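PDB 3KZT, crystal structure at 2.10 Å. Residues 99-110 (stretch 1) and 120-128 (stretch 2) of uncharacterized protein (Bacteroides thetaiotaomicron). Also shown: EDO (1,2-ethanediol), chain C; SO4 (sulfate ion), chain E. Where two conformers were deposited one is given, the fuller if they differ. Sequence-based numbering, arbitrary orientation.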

# COMPACT_ATOMS: atom_id res chain seq x y z
N HIS A 99 11.75 -11.76 -11.79
CA HIS A 99 12.15 -13.16 -11.78
C HIS A 99 13.67 -13.29 -11.86
O HIS A 99 14.31 -12.55 -12.60
CB HIS A 99 11.50 -13.88 -12.96
CG HIS A 99 11.82 -15.33 -13.04
ND1 HIS A 99 12.51 -15.87 -14.10
CD2 HIS A 99 11.57 -16.35 -12.18
CE1 HIS A 99 12.65 -17.17 -13.90
NE2 HIS A 99 12.09 -17.48 -12.75
N LEU A 100 14.22 -14.24 -11.09
CA LEU A 100 15.65 -14.56 -11.11
C LEU A 100 15.84 -15.81 -11.98
O LEU A 100 16.24 -15.72 -13.13
CB LEU A 100 16.21 -14.73 -9.67
CG LEU A 100 16.30 -13.49 -8.78
CD1 LEU A 100 16.78 -13.91 -7.38
CD2 LEU A 100 17.24 -12.43 -9.37
N ASN A 101 15.49 -16.97 -11.41
CA ASN A 101 15.61 -18.26 -12.09
C ASN A 101 14.71 -19.26 -11.37
O ASN A 101 14.50 -19.14 -10.15
CB ASN A 101 17.07 -18.74 -12.06
CG ASN A 101 17.59 -18.95 -10.64
OD1 ASN A 101 17.68 -18.00 -9.85
ND2 ASN A 101 17.92 -20.20 -10.31
N ASP A 102 14.19 -20.24 -12.12
CA ASP A 102 13.31 -21.27 -11.56
C ASP A 102 12.14 -20.59 -10.80
O ASP A 102 11.49 -19.70 -11.37
CB ASP A 102 14.15 -22.27 -10.73
CG ASP A 102 15.29 -22.89 -11.53
OD1 ASP A 102 15.02 -23.43 -12.64
OD2 ASP A 102 16.44 -22.83 -11.06
N ASN A 103 11.91 -20.94 -9.53
CA ASN A 103 10.88 -20.30 -8.72
C ASN A 103 11.40 -19.14 -7.81
O ASN A 103 10.65 -18.66 -6.96
CB ASN A 103 10.16 -21.38 -7.88
CG ASN A 103 9.46 -22.43 -8.73
OD1 ASN A 103 8.90 -22.13 -9.77
ND2 ASN A 103 9.47 -23.67 -8.26
N TRP A 104 12.65 -18.68 -8.01
CA TRP A 104 13.22 -17.57 -7.24
C TRP A 104 12.92 -16.24 -7.93
O TRP A 104 12.98 -16.14 -9.16
CB TRP A 104 14.74 -17.73 -7.01
CG TRP A 104 15.03 -18.73 -5.96
CD1 TRP A 104 15.26 -20.06 -6.13
CD2 TRP A 104 15.05 -18.50 -4.54
NE1 TRP A 104 15.45 -20.67 -4.92
CE2 TRP A 104 15.33 -19.74 -3.92
CE3 TRP A 104 14.88 -17.36 -3.74
CZ2 TRP A 104 15.44 -19.88 -2.53
CZ3 TRP A 104 14.98 -17.49 -2.35
CH2 TRP A 104 15.26 -18.75 -1.76
N TYR A 105 12.57 -15.24 -7.12
CA TYR A 105 12.26 -13.88 -7.55
C TYR A 105 13.05 -12.97 -6.63
O TYR A 105 13.48 -13.40 -5.56
CB TYR A 105 10.73 -13.63 -7.44
CG TYR A 105 9.93 -14.51 -8.38
CD1 TYR A 105 9.65 -15.83 -8.04
CD2 TYR A 105 9.49 -14.04 -9.61
CE1 TYR A 105 8.95 -16.67 -8.91
CE2 TYR A 105 8.78 -14.86 -10.49
CZ TYR A 105 8.51 -16.17 -10.13
OH TYR A 105 7.84 -16.98 -10.98
N GLU A 106 13.26 -11.73 -7.05
CA GLU A 106 14.02 -10.74 -6.27
C GLU A 106 13.09 -9.56 -5.98
O GLU A 106 12.53 -9.00 -6.91
CB GLU A 106 15.24 -10.27 -7.08
CG GLU A 106 16.10 -9.19 -6.40
CD GLU A 106 17.31 -8.84 -7.22
OE1 GLU A 106 18.34 -9.54 -7.09
OE2 GLU A 106 17.26 -7.84 -7.97
N VAL A 107 12.95 -9.20 -4.69
CA VAL A 107 12.15 -8.05 -4.25
C VAL A 107 13.12 -6.89 -4.00
O VAL A 107 13.92 -6.96 -3.06
CB VAL A 107 11.36 -8.36 -2.96
CG1 VAL A 107 10.68 -7.08 -2.43
CG2 VAL A 107 10.33 -9.46 -3.23
N ASN A 108 13.04 -5.85 -4.84
CA ASN A 108 13.90 -4.66 -4.75
C ASN A 108 13.13 -3.45 -4.27
O ASN A 108 12.01 -3.22 -4.73
CB ASN A 108 14.50 -4.35 -6.12
CG ASN A 108 15.40 -5.45 -6.62
OD1 ASN A 108 16.44 -5.70 -6.05
ND2 ASN A 108 14.98 -6.13 -7.70
N TYR A 109 13.72 -2.69 -3.34
CA TYR A 109 13.17 -1.39 -2.88
C TYR A 109 14.29 -0.58 -2.21
O TYR A 109 15.23 -1.14 -1.66
CB TYR A 109 11.95 -1.56 -1.94
CG TYR A 109 12.27 -1.75 -0.46
CD1 TYR A 109 12.51 -3.01 0.07
CD2 TYR A 109 12.30 -0.64 0.43
CE1 TYR A 109 12.81 -3.18 1.43
CE2 TYR A 109 12.60 -0.80 1.77
CZ TYR A 109 12.84 -2.07 2.27
OH TYR A 109 13.12 -2.21 3.60
N THR A 110 14.17 0.74 -2.26
CA THR A 110 15.13 1.66 -1.66
C THR A 110 14.61 2.09 -0.27
O THR A 110 13.52 2.69 -0.18
CB THR A 110 15.33 2.88 -2.54
OG1 THR A 110 15.72 2.44 -3.85
CG2 THR A 110 16.40 3.79 -1.98
N ALA A 120 19.89 0.49 -0.80
CA ALA A 120 19.26 -0.41 -1.78
C ALA A 120 19.06 -1.78 -1.11
O ALA A 120 20.03 -2.36 -0.63
CB ALA A 120 20.14 -0.55 -2.99
N VAL A 121 17.82 -2.25 -1.04
CA VAL A 121 17.48 -3.56 -0.43
C VAL A 121 17.08 -4.52 -1.55
O VAL A 121 16.38 -4.11 -2.49
CB VAL A 121 16.35 -3.42 0.60
CG1 VAL A 121 16.04 -4.77 1.25
CG2 VAL A 121 16.74 -2.40 1.68
N SER A 122 17.56 -5.78 -1.46
CA SER A 122 17.33 -6.82 -2.46
C SER A 122 17.17 -8.19 -1.77
O SER A 122 18.16 -8.83 -1.42
CB SER A 122 18.48 -6.84 -3.46
OG SER A 122 18.32 -7.85 -4.42
N ILE A 123 15.90 -8.63 -1.59
CA ILE A 123 15.57 -9.91 -0.94
C ILE A 123 15.21 -10.98 -2.01
O ILE A 123 14.19 -10.82 -2.72
CB ILE A 123 14.33 -9.78 0.05
CG1 ILE A 123 14.53 -8.64 1.07
CG2 ILE A 123 14.08 -11.10 0.78
CD1 ILE A 123 13.87 -7.32 0.66
N PRO A 124 16.03 -12.07 -2.14
CA PRO A 124 15.57 -13.17 -2.98
C PRO A 124 14.44 -13.91 -2.23
O PRO A 124 14.59 -14.19 -1.03
CB PRO A 124 16.81 -14.08 -3.11
CG PRO A 124 17.96 -13.28 -2.54
CD PRO A 124 17.37 -12.35 -1.58
N VAL A 125 13.31 -14.16 -2.93
CA VAL A 125 12.17 -14.90 -2.37
C VAL A 125 11.76 -16.02 -3.35
O VAL A 125 11.79 -15.82 -4.58
CB VAL A 125 10.96 -13.97 -2.03
CG1 VAL A 125 11.42 -12.80 -1.15
CG2 VAL A 125 10.24 -13.45 -3.28
N ARG A 126 11.40 -17.19 -2.79
CA ARG A 126 10.99 -18.36 -3.57
C ARG A 126 9.48 -18.57 -3.43
O ARG A 126 8.93 -18.42 -2.33
CB ARG A 126 11.74 -19.60 -3.11
CG ARG A 126 11.80 -20.67 -4.18
CD ARG A 126 12.52 -21.91 -3.70
NE ARG A 126 11.68 -22.82 -2.92
CZ ARG A 126 12.11 -23.95 -2.32
NH1 ARG A 126 13.42 -24.33 -2.38
NH2 ARG A 126 11.24 -24.71 -1.64
N VAL A 127 8.82 -18.94 -4.54
CA VAL A 127 7.36 -19.07 -4.65
C VAL A 127 6.94 -20.52 -4.92
O VAL A 127 7.56 -21.18 -5.75
CB VAL A 127 6.80 -18.16 -5.80
CG1 VAL A 127 5.30 -18.44 -6.06
CG2 VAL A 127 7.01 -16.70 -5.47
N VAL A 128 5.88 -20.99 -4.24
CA VAL A 128 5.28 -22.31 -4.49
C VAL A 128 3.82 -22.07 -4.91
O VAL A 128 3.20 -21.08 -4.47
CB VAL A 128 5.34 -23.25 -3.22
CG1 VAL A 128 4.52 -22.67 -2.04
CG2 VAL A 128 4.87 -24.66 -3.56
C1 EDO C . 5.49 -20.77 -9.65
O1 EDO C . 5.94 -22.12 -9.75
C2 EDO C . 6.61 -19.88 -9.15
O2 EDO C . 7.60 -19.68 -10.17
S SO4 E . 16.07 -24.25 -5.22
O1 SO4 E . 15.35 -25.51 -5.23
O2 SO4 E . 15.63 -23.41 -6.34
O3 SO4 E . 17.51 -24.52 -5.35
O4 SO4 E . 15.82 -23.56 -3.95

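The contact is an antiparallel pair of strands, and backbone hydrogen bonds carry most of its polar strength. Tyr105 and Val125 form the tightest pair: Tyr105 N to Val125 O and Val125 N to Tyr105 O are both 2.7 Å. Val107 and Ile123 repeat the pattern (Val107 N to Ile123 O, 2.8 Å; Ile123 N to Val107 O, 3.0 Å), as do Tyr109 and Val121, and Val127 N reaches Asn103 O at 3.0 Å beyond the strand pairing. Pro124 has no amide hydrogen to give, yet it costs this ladder nothing, because it sits opposite Glu106 in a non-hydrogen-bonded pair; its CA instead approaches Tyr105 O at 3.3 Å.

Side-chain polarity gathers on the face that carries Glu106, Asn108 and Ser122. Asn108 ND2 donates to Glu106 OE2 at 2.9 Å, joining two residues of the same strand, while its OD1 lies 3.3 Å from Ser122 OG, a weak hydrogen bond at best. An amide suits this position because it offers both a donor and an acceptor.

On the same face, the Trp104 indole lies against Arg126. Arg126 CB stands 3.6 Å from the centroid of the six-membered ring, almost on its normal, so the aliphatic part of the arginine packs on the aromatic face. This leaves Trp104 NE1 and Arg126 NH1 to bind one sulfate, meeting its O4 at 3.1 and 3.0 Å; the other guanidinium nitrogens are bonded elsewhere in the structure. Trp104 CE3 also touches Pro124 CB at 3.9 Å.

The other face is buried and largely apolar. Branched residues fill it closely: Val107 CG2 meets Val125 CG2 at 4.0 Å, and Tyr109 lays its ring over Val121, with CE1 3.6 Å from Val121 CG1. Tyr105 CD1 packs on Val127 CG2 at 3.8 Å, while its hydroxyl donates to ethanediol.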